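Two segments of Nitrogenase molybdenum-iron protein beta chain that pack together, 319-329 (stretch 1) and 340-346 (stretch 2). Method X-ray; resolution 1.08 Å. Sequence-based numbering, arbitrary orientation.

Stretch 1 319-329: GDPDEIIALSK
Stretch 2, residues 340-346: YVVTGTP

Where a helix begins beside the end of a strand, polar contacts can gather just before the helix's first turn while apolar side chains close the gap farther along; this segment pair from the nitrogenase molybdenum-iron protein beta chain is a compact example. The anchor is Gly319, whose backbone bonds on both sides of its CA. Its carbonyl accepts a short hydrogen bond from the side chain of Thr343 (OG1 to Gly319 O, 2.7 Å), and its amide donates to the strand backbone (Gly319 N to Val342 O, 3.1 Å, 156° at the hydrogen). Thr343 CA also approaches Gly319 O at 3.3 Å, a CA-H...O contact. In this register the CA atoms of Gly319 and Thr343 are 5.1 Å apart. Gly319 is extended, at phi/psi 168/-153, and a CB there would lie 2.5 Å from Glu323 OE2.

The CA-to-CB bond of Thr343 (chi1 t) points toward the first stretch, and its hydroxyl serves several partners. Besides donating to Gly319, OG1 accepts from the amide of Thr345 (Thr345 N to Thr343 OG1, 3.1 Å), bracing the turn through Gly344 (-83/-13). A water hydrogen-bonds to three side chains, its oxygen 2.7 Å from Asp320 OD1, 2.7 Å from Thr345 OG1 and 3.2 Å from Thr343 OG1, thus linking the two stretches where the direct Asp320 OD1 to Thr345 OG1 separation is 4.5 Å.

Asp320 (-86/152, chi1 m) occupies the N-cap position, but its side chain makes no capping bond. Its own amide is held by Glu323, chi1 p and chi2 t, which reaches back to accept through OE2 (2.8 Å from Asp320 N). The helix runs from Pro321 through Lys329 and onward, with phi/psi near -65/-42 and i to i+4 bonds beginning at Ile324 N to Asp320 O (3.0 Å). The chain turns a corner at Tyr340 (-127/125), and residues 341 to 343 are extended strand, phi -127 to -137 and psi 113 to 148. The axes are nearly antiparallel, at 167°, and approach to 8.9 Å.

Packing spreads outward from this polar centre. The C-gamma-exo ring of Pro321 lies against both threonines, CD 3.4 Å from Thr343 OG1 and CG 3.6 Å from Thr345 CB (chi1 m). One turn along, the CA-to-CB bond of Ile324 (m, m) points toward the second stretch, and its CG2 sits 3.7 Å from CG1 of Val341 (chi1 t). Ser328, chi1 m, follows another turn later: OG donates to Ile324 O (2.8 Å), satisfying the hydroxyl within the helix while it rests 3.5 Å from Val341 CG1. Together the stretches bury 301 Å².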

# COMPACT_ATOMS: atom_id res chain seq x y z
N GLY B 319 -12.29 -16.45 -0.02
CA GLY B 319 -12.04 -16.49 -1.46
C GLY B 319 -12.22 -17.85 -2.06
O GLY B 319 -13.01 -18.66 -1.57
N ASP B 320 -11.51 -18.08 -3.15
CA ASP B 320 -11.68 -19.27 -3.94
C ASP B 320 -10.79 -20.39 -3.37
O ASP B 320 -9.75 -20.13 -2.76
CB ASP B 320 -11.35 -18.96 -5.40
CG ASP B 320 -12.30 -17.98 -6.01
OD1 ASP B 320 -13.45 -17.87 -5.52
OD2 ASP B 320 -11.93 -17.33 -7.02
N PRO B 321 -11.19 -21.66 -3.54
CA PRO B 321 -10.58 -22.69 -2.69
C PRO B 321 -9.10 -22.90 -2.93
O PRO B 321 -8.33 -23.05 -1.97
CB PRO B 321 -11.38 -23.96 -2.99
CG PRO B 321 -12.58 -23.55 -3.71
CD PRO B 321 -12.39 -22.15 -4.23
N ASP B 322 -8.66 -22.97 -4.20
CA ASP B 322 -7.26 -23.28 -4.45
C ASP B 322 -6.35 -22.20 -3.83
O ASP B 322 -5.36 -22.51 -3.16
CB ASP B 322 -6.96 -23.41 -5.94
CG ASP B 322 -7.76 -24.52 -6.65
OD1 ASP B 322 -7.92 -25.60 -6.05
OD2 ASP B 322 -8.19 -24.26 -7.80
N GLU B 323 -6.68 -20.94 -4.12
CA GLU B 323 -5.87 -19.82 -3.64
C GLU B 323 -5.91 -19.69 -2.13
O GLU B 323 -4.90 -19.37 -1.50
CB GLU B 323 -6.38 -18.49 -4.31
CG GLU B 323 -7.80 -18.05 -3.87
CD GLU B 323 -8.44 -16.79 -4.54
OE1 GLU B 323 -7.76 -16.32 -5.53
OE2 GLU B 323 -9.55 -16.22 -3.98
N ILE B 324 -7.07 -19.95 -1.52
CA ILE B 324 -7.20 -19.79 -0.07
C ILE B 324 -6.54 -20.95 0.69
O ILE B 324 -5.99 -20.74 1.76
CB ILE B 324 -8.66 -19.55 0.34
CG1 ILE B 324 -9.19 -18.23 -0.23
CG2 ILE B 324 -8.83 -19.59 1.85
CD1 ILE B 324 -8.47 -16.98 0.29
N ILE B 325 -6.56 -22.16 0.12
CA ILE B 325 -5.79 -23.23 0.74
C ILE B 325 -4.32 -22.84 0.83
O ILE B 325 -3.69 -22.97 1.86
CB ILE B 325 -5.98 -24.55 -0.03
CG1 ILE B 325 -7.40 -25.10 0.19
CG2 ILE B 325 -4.93 -25.59 0.37
CD1 ILE B 325 -7.79 -26.14 -0.83
N ALA B 326 -3.75 -22.42 -0.32
CA ALA B 326 -2.33 -22.11 -0.33
C ALA B 326 -1.99 -20.86 0.51
O ALA B 326 -0.99 -20.85 1.24
CB ALA B 326 -1.87 -21.94 -1.76
N LEU B 327 -2.85 -19.83 0.44
CA LEU B 327 -2.60 -18.63 1.24
C LEU B 327 -2.70 -18.96 2.72
O LEU B 327 -1.93 -18.41 3.52
CB LEU B 327 -3.55 -17.51 0.84
CG LEU B 327 -3.40 -16.22 1.64
CD1 LEU B 327 -2.00 -15.65 1.49
CD2 LEU B 327 -4.45 -15.22 1.18
N SER B 328 -3.65 -19.80 3.11
CA SER B 328 -3.75 -20.18 4.52
C SER B 328 -2.49 -20.86 5.01
O SER B 328 -2.01 -20.61 6.12
CB SER B 328 -4.97 -21.09 4.73
OG SER B 328 -6.19 -20.38 4.53
N LYS B 329 -1.92 -21.74 4.17
CA LYS B 329 -0.64 -22.35 4.53
C LYS B 329 0.43 -21.27 4.70
O LYS B 329 1.22 -21.32 5.62
CB LYS B 329 -0.24 -23.39 3.44
CG LYS B 329 1.08 -24.08 3.72
CD LYS B 329 1.06 -24.94 4.97
CE LYS B 329 2.23 -25.97 4.97
NZ LYS B 329 3.43 -25.26 5.38
N TYR B 340 -10.41 -17.26 10.66
CA TYR B 340 -11.69 -17.48 9.96
C TYR B 340 -11.33 -17.70 8.52
O TYR B 340 -10.66 -16.87 7.92
CB TYR B 340 -12.63 -16.28 10.09
CG TYR B 340 -12.94 -15.88 11.52
CD1 TYR B 340 -13.23 -16.83 12.50
CD2 TYR B 340 -12.92 -14.55 11.91
CE1 TYR B 340 -13.48 -16.45 13.80
CE2 TYR B 340 -13.19 -14.17 13.22
CZ TYR B 340 -13.47 -15.14 14.15
OH TYR B 340 -13.71 -14.80 15.47
N VAL B 341 -11.76 -18.82 7.95
CA VAL B 341 -11.31 -19.25 6.61
C VAL B 341 -12.54 -19.75 5.86
O VAL B 341 -13.10 -20.79 6.23
CB VAL B 341 -10.23 -20.33 6.69
CG1 VAL B 341 -9.60 -20.49 5.32
CG2 VAL B 341 -9.16 -20.01 7.71
N VAL B 342 -12.93 -19.03 4.81
CA VAL B 342 -14.19 -19.30 4.12
C VAL B 342 -14.04 -19.31 2.62
O VAL B 342 -13.36 -18.45 2.05
CB VAL B 342 -15.25 -18.26 4.54
CG1 VAL B 342 -16.52 -18.35 3.71
CG2 VAL B 342 -15.58 -18.45 6.01
N THR B 343 -14.72 -20.26 1.98
CA THR B 343 -14.96 -20.18 0.55
C THR B 343 -16.44 -20.33 0.27
O THR B 343 -17.12 -21.09 0.98
CB THR B 343 -14.15 -21.24 -0.24
OG1 THR B 343 -14.38 -21.04 -1.65
CG2 THR B 343 -14.51 -22.64 0.10
N GLY B 344 -16.92 -19.68 -0.78
CA GLY B 344 -18.26 -19.94 -1.26
C GLY B 344 -18.39 -21.13 -2.18
O GLY B 344 -19.49 -21.57 -2.48
N THR B 345 -17.26 -21.65 -2.65
CA THR B 345 -17.28 -22.76 -3.61
C THR B 345 -17.46 -24.07 -2.84
O THR B 345 -16.73 -24.34 -1.90
CB THR B 345 -15.99 -22.78 -4.41
OG1 THR B 345 -15.91 -21.60 -5.23
CG2 THR B 345 -15.92 -23.97 -5.33
N PRO B 346 -18.43 -24.92 -3.27
CA PRO B 346 -18.65 -26.17 -2.56
C PRO B 346 -17.51 -27.16 -2.77
O PRO B 346 -16.75 -27.06 -3.74
CB PRO B 346 -19.94 -26.69 -3.16
CG PRO B 346 -20.04 -26.05 -4.48
CD PRO B 346 -19.40 -24.70 -4.33
O HOH W 1 -15.38 -19.19 -4.09